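Local coordinates for BLUF domain-containing protein (Acinetobacter baumannii, PDB 6W72) that binds a flavin and probably works as a blue-light photoreceptor of the BLUF type, at residues N2-Y7 against C80-D85; N36-V41 against E58-L63; F50-G55 against H87-W92; E104-N109 against K126-E131. All coordinates share one frame; numbering follows the deposited sequence.

Contact 1 of 4, residues N2-Y7 against C80-D85; sequences NVRLCY and CTYSID. With FMN (flavin mononucleotide), chain C.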
# COMPACT_ATOMS: atom_id res chain seq x y z
N ASN A 2 -7.42 0.03 16.89
CA ASN A 2 -6.50 -0.34 15.78
C ASN A 2 -7.28 -0.30 14.47
O ASN A 2 -8.43 -0.75 14.41
CB ASN A 2 -5.82 -1.69 16.01
CG ASN A 2 -4.64 -1.61 16.96
OD1 ASN A 2 -4.11 -0.53 17.23
ND2 ASN A 2 -4.23 -2.75 17.49
N VAL A 3 -6.65 0.25 13.42
CA VAL A 3 -7.33 0.52 12.13
C VAL A 3 -6.43 0.05 11.00
O VAL A 3 -5.19 -0.07 11.19
CB VAL A 3 -7.65 2.01 11.93
CG1 VAL A 3 -8.65 2.51 12.98
CG2 VAL A 3 -6.38 2.87 11.89
N ARG A 4 -7.06 -0.22 9.87
CA ARG A 4 -6.35 -0.34 8.58
C ARG A 4 -6.76 0.87 7.77
O ARG A 4 -7.97 1.12 7.61
CB ARG A 4 -6.66 -1.69 7.92
CG ARG A 4 -6.29 -1.74 6.45
CD ARG A 4 -6.51 -3.10 5.84
NE ARG A 4 -6.06 -4.13 6.77
CZ ARG A 4 -6.85 -5.06 7.30
NH1 ARG A 4 -8.13 -5.11 6.95
NH2 ARG A 4 -6.36 -5.94 8.15
N LEU A 5 -5.79 1.64 7.29
CA LEU A 5 -6.07 2.73 6.33
C LEU A 5 -5.44 2.38 4.98
O LEU A 5 -4.24 2.01 4.95
CB LEU A 5 -5.54 4.05 6.90
CG LEU A 5 -5.84 5.31 6.08
CD1 LEU A 5 -5.78 6.54 6.96
CD2 LEU A 5 -4.88 5.47 4.89
N CYS A 6 -6.21 2.50 3.89
CA CYS A 6 -5.70 2.28 2.52
C CYS A 6 -5.91 3.50 1.62
O CYS A 6 -6.98 4.17 1.68
CB CYS A 6 -6.39 1.10 1.85
SG CYS A 6 -6.25 -0.44 2.77
N TYR A 7 -4.96 3.71 0.72
CA TYR A 7 -5.05 4.77 -0.32
C TYR A 7 -4.33 4.28 -1.57
O TYR A 7 -3.45 3.39 -1.51
CB TYR A 7 -4.48 6.11 0.18
CG TYR A 7 -2.97 6.11 0.32
CD1 TYR A 7 -2.17 6.46 -0.75
CD2 TYR A 7 -2.36 5.65 1.46
CE1 TYR A 7 -0.79 6.41 -0.65
CE2 TYR A 7 -0.98 5.59 1.59
CZ TYR A 7 -0.20 5.97 0.51
OH TYR A 7 1.15 5.85 0.57
N CYS A 80 -10.20 3.74 2.23
CA CYS A 80 -10.95 3.27 3.42
C CYS A 80 -10.11 3.34 4.68
O CYS A 80 -8.88 3.30 4.63
CB CYS A 80 -11.40 1.84 3.20
SG CYS A 80 -10.00 0.79 2.78
N THR A 81 -10.80 3.53 5.80
CA THR A 81 -10.26 3.36 7.15
C THR A 81 -11.30 2.54 7.91
O THR A 81 -12.49 2.97 7.94
CB THR A 81 -10.03 4.70 7.84
OG1 THR A 81 -9.17 5.53 7.04
CG2 THR A 81 -9.45 4.49 9.22
N TYR A 82 -10.91 1.41 8.48
CA TYR A 82 -11.88 0.66 9.31
C TYR A 82 -11.14 0.03 10.46
O TYR A 82 -9.90 -0.11 10.42
CB TYR A 82 -12.74 -0.29 8.47
CG TYR A 82 -11.99 -1.19 7.54
CD1 TYR A 82 -11.54 -2.43 7.94
CD2 TYR A 82 -11.73 -0.79 6.24
CE1 TYR A 82 -10.83 -3.25 7.08
CE2 TYR A 82 -11.02 -1.59 5.37
CZ TYR A 82 -10.56 -2.83 5.79
OH TYR A 82 -9.88 -3.60 4.90
N SER A 83 -11.86 -0.23 11.55
CA SER A 83 -11.22 -0.91 12.70
C SER A 83 -11.06 -2.37 12.30
O SER A 83 -11.82 -2.86 11.41
CB SER A 83 -11.92 -0.71 14.01
OG SER A 83 -13.29 -0.86 13.83
N ILE A 84 -10.00 -2.96 12.81
CA ILE A 84 -9.59 -4.34 12.47
C ILE A 84 -9.58 -5.16 13.75
O ILE A 84 -9.36 -4.58 14.81
CB ILE A 84 -8.23 -4.34 11.74
CG1 ILE A 84 -7.19 -3.53 12.51
CG2 ILE A 84 -8.45 -3.82 10.33
CD1 ILE A 84 -5.84 -3.50 11.83
N ASP A 85 -9.90 -6.45 13.62
CA ASP A 85 -9.95 -7.42 14.74
C ASP A 85 -8.62 -8.19 14.81
O ASP A 85 -8.38 -8.76 15.88
CB ASP A 85 -11.15 -8.34 14.56
CG ASP A 85 -12.47 -7.59 14.61
OD1 ASP A 85 -12.72 -6.91 15.61
OD2 ASP A 85 -13.25 -7.71 13.65
N1 FMN C . 6.98 6.88 5.58
C2 FMN C . 6.76 6.14 6.69
O2 FMN C . 7.31 6.49 7.76
N3 FMN C . 5.96 5.07 6.71
C4 FMN C . 5.37 4.65 5.59
O4 FMN C . 4.62 3.66 5.58
C4A FMN C . 5.51 5.39 4.33
N5 FMN C . 4.92 4.99 3.17
C5A FMN C . 5.09 5.75 2.06
C6 FMN C . 4.49 5.40 0.88
C7 FMN C . 4.69 6.16 -0.27
C7M FMN C . 4.06 5.75 -1.56
C8 FMN C . 5.58 7.35 -0.24
C8M FMN C . 5.80 8.17 -1.49
C9 FMN C . 6.23 7.67 0.94
C9A FMN C . 6.03 6.94 2.09
N10 FMN C . 6.62 7.31 3.30
C10 FMN C . 6.43 6.53 4.42
C1' FMN C . 7.60 8.36 3.47
C2' FMN C . 7.24 9.67 4.05
O2' FMN C . 6.21 10.22 3.23
C3' FMN C . 8.58 10.42 4.06
O3' FMN C . 9.52 9.74 4.88
C4' FMN C . 8.26 11.70 4.73
O4' FMN C . 7.83 12.60 3.69
C5' FMN C . 9.46 12.29 5.47
O5' FMN C . 8.79 13.35 6.13
P FMN C . 9.63 14.34 7.08
O1P FMN C . 10.50 15.11 6.13
O2P FMN C . 8.54 15.11 7.80
O3P FMN C . 10.43 13.37 7.93

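Contact 2 of 4, residues N36-V41 against E58-L63; sequences NGICGV and EVVERL. With FMN (flavin mononucleotide), chain C.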
# COMPACT_ATOMS: atom_id res chain seq x y z
N ASN A 36 7.18 3.03 15.51
CA ASN A 36 5.89 3.68 15.85
C ASN A 36 4.74 2.66 15.88
O ASN A 36 3.59 3.11 15.96
CB ASN A 36 5.64 4.84 14.91
CG ASN A 36 6.57 6.00 15.20
OD1 ASN A 36 6.23 6.86 16.00
ND2 ASN A 36 7.74 6.03 14.57
N GLY A 37 5.03 1.36 15.80
CA GLY A 37 4.00 0.31 15.88
C GLY A 37 3.08 0.27 14.66
O GLY A 37 1.87 -0.03 14.83
N ILE A 38 3.61 0.52 13.45
CA ILE A 38 2.84 0.45 12.17
C ILE A 38 3.40 -0.71 11.35
O ILE A 38 4.62 -0.98 11.39
CB ILE A 38 2.88 1.78 11.42
CG1 ILE A 38 2.23 2.87 12.27
CG2 ILE A 38 2.21 1.65 10.05
CD1 ILE A 38 2.67 4.22 11.90
N CYS A 39 2.49 -1.41 10.70
CA CYS A 39 2.83 -2.44 9.71
C CYS A 39 1.93 -2.22 8.49
O CYS A 39 1.04 -1.35 8.53
CB CYS A 39 2.70 -3.81 10.35
SG CYS A 39 0.98 -4.18 10.76
N GLY A 40 2.14 -3.01 7.45
CA GLY A 40 1.33 -2.90 6.23
C GLY A 40 2.03 -3.37 5.00
O GLY A 40 3.02 -4.11 5.09
N VAL A 41 1.50 -2.92 3.85
CA VAL A 41 2.00 -3.34 2.53
C VAL A 41 1.95 -2.14 1.59
O VAL A 41 0.98 -1.35 1.62
CB VAL A 41 1.22 -4.56 2.00
CG1 VAL A 41 -0.27 -4.29 1.87
CG2 VAL A 41 1.78 -5.06 0.68
N GLU A 58 -4.60 7.16 15.68
CA GLU A 58 -3.97 8.51 15.67
C GLU A 58 -2.62 8.44 14.96
O GLU A 58 -2.35 9.34 14.16
CB GLU A 58 -3.79 9.11 17.07
CG GLU A 58 -4.80 10.20 17.38
CD GLU A 58 -6.25 9.76 17.24
OE1 GLU A 58 -6.83 9.95 16.14
OE2 GLU A 58 -6.79 9.21 18.22
N VAL A 59 -1.79 7.46 15.29
CA VAL A 59 -0.45 7.34 14.65
C VAL A 59 -0.63 7.08 13.15
O VAL A 59 0.14 7.66 12.34
CB VAL A 59 0.42 6.29 15.38
CG1 VAL A 59 -0.09 4.89 15.17
CG2 VAL A 59 1.89 6.39 14.99
N VAL A 60 -1.59 6.25 12.75
CA VAL A 60 -1.81 5.91 11.31
C VAL A 60 -2.34 7.14 10.57
O VAL A 60 -1.85 7.44 9.49
CB VAL A 60 -2.78 4.71 11.14
CG1 VAL A 60 -3.21 4.57 9.68
CG2 VAL A 60 -2.19 3.41 11.66
N GLU A 61 -3.30 7.87 11.14
CA GLU A 61 -3.84 9.09 10.50
C GLU A 61 -2.74 10.15 10.39
O GLU A 61 -2.67 10.81 9.32
CB GLU A 61 -5.10 9.53 11.21
CG GLU A 61 -6.24 8.67 10.76
CD GLU A 61 -7.55 8.85 11.48
OE1 GLU A 61 -8.52 8.15 11.08
OE2 GLU A 61 -7.59 9.66 12.44
N ARG A 62 -1.90 10.28 11.42
CA ARG A 62 -0.77 11.24 11.42
C ARG A 62 0.18 10.85 10.29
O ARG A 62 0.65 11.75 9.52
CB ARG A 62 -0.03 11.25 12.76
N LEU A 63 0.47 9.57 10.16
CA LEU A 63 1.47 9.14 9.15
C LEU A 63 0.90 9.40 7.74
O LEU A 63 1.63 9.85 6.88
CB LEU A 63 1.87 7.68 9.38
CG LEU A 63 2.62 7.05 8.21
CD1 LEU A 63 3.93 7.77 7.92
CD2 LEU A 63 2.86 5.57 8.43
N1 FMN C . 6.98 6.88 5.58
C2 FMN C . 6.76 6.14 6.69
O2 FMN C . 7.31 6.49 7.76
N3 FMN C . 5.96 5.07 6.71
C4 FMN C . 5.37 4.65 5.59
O4 FMN C . 4.62 3.66 5.58
C4A FMN C . 5.51 5.39 4.33
N5 FMN C . 4.92 4.99 3.17
C5A FMN C . 5.09 5.75 2.06
C6 FMN C . 4.49 5.40 0.88
C7 FMN C . 4.69 6.16 -0.27
C7M FMN C . 4.06 5.75 -1.56
C8 FMN C . 5.58 7.35 -0.24
C8M FMN C . 5.80 8.17 -1.49
C9 FMN C . 6.23 7.67 0.94
C9A FMN C . 6.03 6.94 2.09
N10 FMN C . 6.62 7.31 3.30
C10 FMN C . 6.43 6.53 4.42
C1' FMN C . 7.60 8.36 3.47
C2' FMN C . 7.24 9.67 4.05
O2' FMN C . 6.21 10.22 3.23
C3' FMN C . 8.58 10.42 4.06
O3' FMN C . 9.52 9.74 4.88
C4' FMN C . 8.26 11.70 4.73
O4' FMN C . 7.83 12.60 3.69
C5' FMN C . 9.46 12.29 5.47
O5' FMN C . 8.79 13.35 6.13
P FMN C . 9.63 14.34 7.08
O1P FMN C . 10.50 15.11 6.13
O2P FMN C . 8.54 15.11 7.80
O3P FMN C . 10.43 13.37 7.93

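Contact 3 of 4, residues F50-G55 against H87-W92; sequences FQCLEG and HSFQRW. With FMN (flavin mononucleotide), chain C.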
# COMPACT_ATOMS: atom_id res chain seq x y z
N PHE A 50 -0.29 1.57 -4.16
CA PHE A 50 -1.42 1.26 -3.27
C PHE A 50 -0.79 0.91 -1.94
O PHE A 50 0.14 0.14 -1.95
CB PHE A 50 -2.27 0.10 -3.82
CG PHE A 50 -3.24 -0.43 -2.81
CD1 PHE A 50 -2.85 -1.38 -1.88
CD2 PHE A 50 -4.53 0.09 -2.71
CE1 PHE A 50 -3.72 -1.82 -0.91
CE2 PHE A 50 -5.42 -0.39 -1.77
CZ PHE A 50 -5.00 -1.31 -0.83
N GLN A 51 -1.22 1.55 -0.86
CA GLN A 51 -0.67 1.25 0.47
C GLN A 51 -1.78 0.99 1.47
O GLN A 51 -2.85 1.71 1.49
CB GLN A 51 0.22 2.37 0.99
CG GLN A 51 1.10 1.94 2.15
CD GLN A 51 2.10 2.99 2.58
OE1 GLN A 51 1.84 4.19 2.55
NE2 GLN A 51 3.30 2.55 2.90
N CYS A 52 -1.50 0.04 2.34
CA CYS A 52 -2.36 -0.27 3.50
C CYS A 52 -1.49 -0.11 4.75
O CYS A 52 -0.41 -0.71 4.82
CB CYS A 52 -2.96 -1.65 3.32
SG CYS A 52 -3.49 -2.39 4.89
N LEU A 53 -1.92 0.75 5.67
CA LEU A 53 -1.28 0.98 6.98
C LEU A 53 -2.16 0.40 8.09
O LEU A 53 -3.35 0.65 8.09
CB LEU A 53 -1.15 2.48 7.17
CG LEU A 53 -0.32 3.23 6.13
CD1 LEU A 53 -0.42 4.73 6.39
CD2 LEU A 53 1.14 2.77 6.17
N GLU A 54 -1.57 -0.35 8.99
CA GLU A 54 -2.28 -0.97 10.15
C GLU A 54 -1.61 -0.49 11.42
O GLU A 54 -0.38 -0.53 11.50
CB GLU A 54 -2.22 -2.49 10.12
CG GLU A 54 -2.95 -3.09 8.96
CD GLU A 54 -2.86 -4.61 8.99
OE1 GLU A 54 -1.87 -5.12 9.51
OE2 GLU A 54 -3.81 -5.25 8.51
N GLY A 55 -2.40 -0.02 12.38
CA GLY A 55 -1.86 0.38 13.69
C GLY A 55 -2.87 1.20 14.44
O GLY A 55 -4.03 1.16 14.01
N HIS A 87 -4.27 -7.74 13.08
CA HIS A 87 -3.24 -7.08 12.22
C HIS A 87 -2.71 -8.07 11.19
O HIS A 87 -1.72 -8.77 11.51
CB HIS A 87 -2.03 -6.60 13.02
CG HIS A 87 -2.31 -5.38 13.82
ND1 HIS A 87 -1.50 -4.27 13.75
CD2 HIS A 87 -3.29 -5.11 14.70
CE1 HIS A 87 -1.98 -3.35 14.56
NE2 HIS A 87 -3.07 -3.84 15.15
N SER A 88 -3.25 -8.05 9.97
CA SER A 88 -2.93 -9.06 8.92
C SER A 88 -1.48 -8.93 8.45
O SER A 88 -0.95 -9.94 7.98
CB SER A 88 -3.85 -8.95 7.73
OG SER A 88 -5.19 -8.84 8.15
N PHE A 89 -0.89 -7.73 8.49
CA PHE A 89 0.44 -7.45 7.90
C PHE A 89 1.50 -7.29 9.00
O PHE A 89 2.57 -6.72 8.71
CB PHE A 89 0.38 -6.24 6.98
CG PHE A 89 -0.38 -6.54 5.71
CD1 PHE A 89 0.26 -7.14 4.65
CD2 PHE A 89 -1.74 -6.27 5.61
CE1 PHE A 89 -0.45 -7.48 3.51
CE2 PHE A 89 -2.44 -6.62 4.46
CZ PHE A 89 -1.78 -7.20 3.41
N GLN A 90 1.25 -7.87 10.19
CA GLN A 90 2.17 -7.72 11.36
C GLN A 90 3.57 -8.28 11.05
O GLN A 90 4.52 -7.85 11.71
CB GLN A 90 1.58 -8.37 12.61
CG GLN A 90 1.48 -9.89 12.53
CD GLN A 90 0.62 -10.48 13.63
OE1 GLN A 90 1.07 -11.27 14.47
NE2 GLN A 90 -0.64 -10.10 13.63
N ARG A 91 3.74 -9.18 10.10
CA ARG A 91 5.09 -9.70 9.73
C ARG A 91 6.01 -8.57 9.23
O ARG A 91 7.25 -8.74 9.26
CB ARG A 91 4.95 -10.85 8.73
CG ARG A 91 4.51 -12.15 9.39
CD ARG A 91 4.06 -13.22 8.43
NE ARG A 91 5.09 -13.59 7.46
CZ ARG A 91 4.83 -14.12 6.26
NH1 ARG A 91 3.57 -14.30 5.88
NH2 ARG A 91 5.80 -14.42 5.42
N TRP A 92 5.44 -7.48 8.72
CA TRP A 92 6.21 -6.47 7.94
C TRP A 92 5.97 -5.05 8.46
O TRP A 92 4.84 -4.56 8.32
CB TRP A 92 5.86 -6.54 6.46
CG TRP A 92 6.00 -7.87 5.81
CD1 TRP A 92 7.13 -8.41 5.29
CD2 TRP A 92 4.97 -8.85 5.65
NE1 TRP A 92 6.85 -9.65 4.76
CE2 TRP A 92 5.54 -9.94 4.99
CE3 TRP A 92 3.60 -8.86 5.93
CZ2 TRP A 92 4.79 -11.07 4.65
CZ3 TRP A 92 2.87 -9.98 5.60
CH2 TRP A 92 3.46 -11.06 4.97
N1 FMN C . 6.98 6.88 5.58
C2 FMN C . 6.76 6.14 6.69
O2 FMN C . 7.31 6.49 7.76
N3 FMN C . 5.96 5.07 6.71
C4 FMN C . 5.37 4.65 5.59
O4 FMN C . 4.62 3.66 5.58
C4A FMN C . 5.51 5.39 4.33
N5 FMN C . 4.92 4.99 3.17
C5A FMN C . 5.09 5.75 2.06
C6 FMN C . 4.49 5.40 0.88
C7 FMN C . 4.69 6.16 -0.27
C7M FMN C . 4.06 5.75 -1.56
C8 FMN C . 5.58 7.35 -0.24
C8M FMN C . 5.80 8.17 -1.49
C9 FMN C . 6.23 7.67 0.94
C9A FMN C . 6.03 6.94 2.09
N10 FMN C . 6.62 7.31 3.30
C10 FMN C . 6.43 6.53 4.42
C1' FMN C . 7.60 8.36 3.47
C2' FMN C . 7.24 9.67 4.05
O2' FMN C . 6.21 10.22 3.23
C3' FMN C . 8.58 10.42 4.06
O3' FMN C . 9.52 9.74 4.88
C4' FMN C . 8.26 11.70 4.73
O4' FMN C . 7.83 12.60 3.69
C5' FMN C . 9.46 12.29 5.47
O5' FMN C . 8.79 13.35 6.13
P FMN C . 9.63 14.34 7.08
O1P FMN C . 10.50 15.11 6.13
O2P FMN C . 8.54 15.11 7.80
O3P FMN C . 10.43 13.37 7.93

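Contact 4 of 4, residues E104-N109 against K126-E131; sequences ETFFLN and KFFLNE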
# COMPACT_ATOMS: atom_id res chain seq x y z
N GLU A 104 -2.62 -10.41 -11.43
CA GLU A 104 -3.26 -10.12 -12.73
C GLU A 104 -4.48 -11.03 -12.90
O GLU A 104 -5.54 -10.52 -13.35
CB GLU A 104 -2.31 -10.35 -13.89
CG GLU A 104 -1.21 -9.33 -13.98
CD GLU A 104 -0.08 -9.75 -14.90
OE1 GLU A 104 -0.11 -10.89 -15.45
OE2 GLU A 104 0.79 -8.93 -15.09
N THR A 105 -4.38 -12.24 -12.37
CA THR A 105 -5.45 -13.27 -12.50
C THR A 105 -6.64 -12.84 -11.66
O THR A 105 -7.83 -12.84 -12.15
CB THR A 105 -4.88 -14.65 -12.22
OG1 THR A 105 -3.96 -14.93 -13.29
CG2 THR A 105 -5.97 -15.69 -12.11
N PHE A 106 -6.32 -12.39 -10.45
CA PHE A 106 -7.32 -11.80 -9.51
C PHE A 106 -8.12 -10.72 -10.23
O PHE A 106 -9.35 -10.79 -10.19
CB PHE A 106 -6.62 -11.28 -8.26
CG PHE A 106 -7.50 -10.29 -7.56
CD1 PHE A 106 -8.60 -10.74 -6.84
CD2 PHE A 106 -7.24 -8.94 -7.64
CE1 PHE A 106 -9.42 -9.83 -6.20
CE2 PHE A 106 -8.09 -8.03 -7.02
CZ PHE A 106 -9.17 -8.48 -6.29
N PHE A 107 -7.48 -9.71 -10.85
CA PHE A 107 -8.17 -8.59 -11.51
C PHE A 107 -9.00 -9.10 -12.70
O PHE A 107 -10.20 -8.75 -12.85
CB PHE A 107 -7.20 -7.54 -12.02
CG PHE A 107 -6.74 -6.58 -10.94
CD1 PHE A 107 -7.58 -5.57 -10.50
CD2 PHE A 107 -5.50 -6.73 -10.33
CE1 PHE A 107 -7.16 -4.69 -9.51
CE2 PHE A 107 -5.08 -5.85 -9.33
CZ PHE A 107 -5.94 -4.86 -8.89
N LEU A 108 -8.37 -9.92 -13.53
CA LEU A 108 -9.05 -10.44 -14.73
C LEU A 108 -10.31 -11.23 -14.32
O LEU A 108 -11.35 -11.10 -15.02
CB LEU A 108 -8.04 -11.24 -15.56
CG LEU A 108 -7.02 -10.37 -16.29
CD1 LEU A 108 -5.82 -11.21 -16.69
CD2 LEU A 108 -7.64 -9.67 -17.49
N ASN A 109 -10.24 -11.99 -13.23
CA ASN A 109 -11.34 -12.88 -12.80
C ASN A 109 -12.55 -12.06 -12.37
O ASN A 109 -13.66 -12.60 -12.49
CB ASN A 109 -10.95 -13.83 -11.67
CG ASN A 109 -10.31 -15.08 -12.23
OD1 ASN A 109 -10.58 -15.43 -13.37
ND2 ASN A 109 -9.51 -15.76 -11.44
N LYS A 126 -10.81 -5.89 -0.25
CA LYS A 126 -10.47 -6.92 0.77
C LYS A 126 -9.83 -8.12 0.08
O LYS A 126 -8.77 -8.60 0.57
CB LYS A 126 -11.71 -7.29 1.59
CG LYS A 126 -12.09 -6.24 2.61
CD LYS A 126 -13.21 -6.68 3.53
CE LYS A 126 -13.43 -5.74 4.69
NZ LYS A 126 -13.63 -4.34 4.24
N PHE A 127 -10.37 -8.58 -1.04
CA PHE A 127 -9.76 -9.70 -1.81
C PHE A 127 -8.39 -9.31 -2.35
O PHE A 127 -7.49 -10.15 -2.35
CB PHE A 127 -10.63 -10.19 -2.97
CG PHE A 127 -11.90 -10.85 -2.53
CD1 PHE A 127 -11.95 -11.55 -1.33
CD2 PHE A 127 -13.07 -10.68 -3.25
CE1 PHE A 127 -13.14 -12.10 -0.88
CE2 PHE A 127 -14.25 -11.27 -2.82
CZ PHE A 127 -14.29 -11.96 -1.63
N PHE A 128 -8.23 -8.06 -2.74
CA PHE A 128 -6.94 -7.57 -3.26
C PHE A 128 -5.90 -7.57 -2.13
O PHE A 128 -4.80 -8.07 -2.40
CB PHE A 128 -7.11 -6.20 -3.87
CG PHE A 128 -5.81 -5.62 -4.35
CD1 PHE A 128 -5.07 -6.24 -5.33
CD2 PHE A 128 -5.34 -4.44 -3.81
CE1 PHE A 128 -3.89 -5.70 -5.80
CE2 PHE A 128 -4.18 -3.87 -4.31
CZ PHE A 128 -3.43 -4.52 -5.25
N LEU A 129 -6.30 -7.16 -0.93
CA LEU A 129 -5.40 -7.20 0.26
C LEU A 129 -4.97 -8.64 0.56
O LEU A 129 -3.78 -8.87 0.90
CB LEU A 129 -6.10 -6.59 1.47
CG LEU A 129 -6.13 -5.08 1.47
CD1 LEU A 129 -7.01 -4.59 2.59
CD2 LEU A 129 -4.71 -4.49 1.56
N ASN A 130 -5.88 -9.61 0.42
CA ASN A 130 -5.55 -11.06 0.54
C ASN A 130 -4.41 -11.41 -0.42
O ASN A 130 -3.48 -12.08 -0.02
CB ASN A 130 -6.76 -11.93 0.23
CG ASN A 130 -7.75 -11.91 1.36
OD1 ASN A 130 -7.58 -11.15 2.30
ND2 ASN A 130 -8.80 -12.71 1.27
N GLU A 131 -4.52 -10.98 -1.68
CA GLU A 131 -3.46 -11.28 -2.69
C GLU A 131 -2.14 -10.66 -2.22
O GLU A 131 -1.07 -11.31 -2.36
CB GLU A 131 -3.80 -10.79 -4.09
CG GLU A 131 -4.94 -11.55 -4.73
CD GLU A 131 -4.64 -12.99 -5.12
OE1 GLU A 131 -5.60 -13.73 -5.16
OE2 GLU A 131 -3.47 -13.38 -5.36

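Contact 1 of 4, residues N2-Y7 against C80-D85
Residues 2-7 and 80-83 are neighbouring antiparallel strands at one margin of the BLUF sheet, which has the ferredoxin-like strand order and ends on this side with strand 73-83. Arg4 pairs with Tyr82 and Cys6 with Cys80 as hydrogen-bonded pairs, while Val3 is paired with Ser83 and Leu5 with Thr81 in non-hydrogen-bonded ones. Arg4 N reaches Tyr82 O at 2.9 Å, and Cys6 N meets Cys80 O at the same separation. Ile84 N also bonds to Asn2 O, 3.1 Å away.

The side chains of Arg4 and Tyr82 run side by side on the sheet face that helix 122-134 packs against. Arg4 leaves with CG anti to the backbone N (chi1 164°) and bends at chi3 (-42°), bringing NH1 within 3.1 Å of Tyr82 OH. The hydroxyl lies at the edge of the guanidinium, practically in its plane, whereas the phenol ring stands 73° to that plane. Ile84 CG2 approaches one face of the guanidinium, 3.6 Å from Arg4 CZ. Next along this face of the sheet, Cys80 SG lies 3.7 Å from Cys6 CB. On the opposite face of the sheet Thr81 OG1, hydrogen-bonded to Trp78, touches Leu5 CG at 3.5 Å.

Glu54 forms a salt bridge with Arg4 NH2, and Lys126 makes a cation-pi contact with Tyr82. The guanidinium is thus held by a phenol oxygen and a carboxylate, with a methyl group over its plane, an environment that should restrict its rotation and probably lets its charge balance that of Glu54.

Contact 2 of 4, residues N36-V41 against E58-L63
Ile38 and Val59 reach toward each other tip to tip, the terminal CD1 of the isoleucine ending 3.9 Å from Val59 CG2. Leu63, one helical turn further along helix 57-68, crosses Ile38 at a slant and brings CD2 to 3.7 Å from the same CD1 methyl, which therefore fits against two residues one turn apart on the same side of the helix. Ile38 CG1 lies anti to the carbonyl carbon (chi1 -62°), and from there the chain extends to put CD1 between these partners. Val60 makes a looser approach, its CG2 4.5 Å from Ile38 CG1.

Nearer the start of the helix, Val59 CG2 also lies 3.8 Å from Asn36 O. The amide of Asn36 turns back to its own helix, where ND2 bonds to Phe32 O. Between Asn36 and Ile38 the chain leaves helix 18-36 through a Schellman motif, with Gly37 at positive phi (70°), and then enters strand 39-45.

Leu63 has a second task at the flavin. Leu63 CD1 lies over one face of the pyrimidine ring, 3.5 Å from FMN C2, while CD2, on the same side, overhangs the rim beside FMN N3 (3.6 Å).

No hydrogen bond joins the two segments: van der Waals contact between branched aliphatic chains holds the connection from helix 18-36 against helix 57-68. It also gives the flavin a partial apolar cover at the pyrimidine end of this face, one that leaves its hydrogen-bonding edge groups to other residues.

Contact 3 of 4, residues F50-G55 against H87-W92
The Phe89 ring turns an edge to the Glu54 carboxylate, whose CD lies in the ring plane while the carboxylate plane is rotated 64° from it; Glu54 OE2 is 3.7 Å from Phe89 CD2. Cys52 SG approaches the same ring obliquely, 5.1 Å from its centroid, as a sulfur-aromatic contact. The His87 ring also lies obliquely, with CE1 3.8 Å from Gly55 CA. Internal to the loop, the Arg91 guanidinium has Trp92 CZ2 over the centre of one face.

The Phe89, Glu54, Cys52 and His87 groups join strand 48-54, a central strand of the ferredoxin-like BLUF sheet, to the loop between strands 73-83 and 95-98. The loop folds as two type I turns, His87 to Gln90 and Phe89 to Trp92, and the first offers successive backbone N-H groups to one carboxylate. Phe89 N bonds to Glu54 OE1 at 3.0 Å, and Ser88 N meets OE2 at 3.2 Å by a more bent bond (135°). Both donors use the syn sides of the oxygens but stand somewhat out of the carboxylate plane. Glu54 is extended beyond CG (chi2 -179°), which carries the buried carboxylate to the turn. OE2 is also the salt-bridge partner of Arg4, so the negative charge is shared between two backbone amides and a guanidinium, which probably favours the ionised form. Gln90 NE2 closes back on His87 O, 2.7 Å away.

The strand meanwhile sends Gln51 to the flavin on the sheet's other face. Its OE1 is hydrogen-bonded to Tyr7 OH, and Gln51 NE2 donates to FMN N5 at 2.9 Å.

Contact 4 of 4, residues E104-N109 against K126-E131
Asn109 N to Thr105 O, 2.8 Å, is the shortest backbone bond in the helical turn that presents Phe106 to Phe127, Phe128 and Glu131; across the contact itself everything is van der Waals. With CG anti to its backbone N (chi1 160°), the Phe106 ring projects from helix 101-110 against the backbone of helix 122-134. Its CE1 rests 3.5 Å from Phe127 CB and its CZ 3.7 Å from Phe128 N, while CE2 meets Phe128 CB at 3.8 Å. The Phe106 side chain crosses those of both phenylalanines at about a right angle. At its root Phe106 CB touches Glu131 CG, 3.9 Å away, so the glutamate contributes the aliphatic part of its chain.

Phe107 approaches from the sheet side, where its ring and that of Phe128 meet obliquely with planes 54° apart and Phe107 CE2 3.7 Å from Phe128 CE1. Phe128 continues inward, edge-to-face with both Phe50 and Tyr43. The two segments run nearly antiparallel, their axes 10.6 Å apart at an angle of 161°. Helix 122-134 lies on the sheet face turned away from the flavin and helix 101-110 packs against it, an arrangement of C-terminal helices found in short BLUF photoreceptors.

From the N terminus, strand 2-11 is joined by residues 80-85, so contact 1 closes a loop holding most of the flavin domain. Contact 2 is nested inside, joining the exit of helix 18-36 to helix 57-68. Contact 3 crosses both: its strand segment 50-55 lies within each of their loops, whereas 87-92 comes after both have closed. Contact 4 follows in series and pairs the last two helices. Contacts 1 and 2 meet where Leu5 CB packs on Val60 CG1, and the sheet ties contacts 1, 2 and 3 together. Contact 4 reaches this sheet through Leu129 on Phe50 and Cys52, on the face opposite FMN, and Arg4 on Leu129 ties it to contact 1.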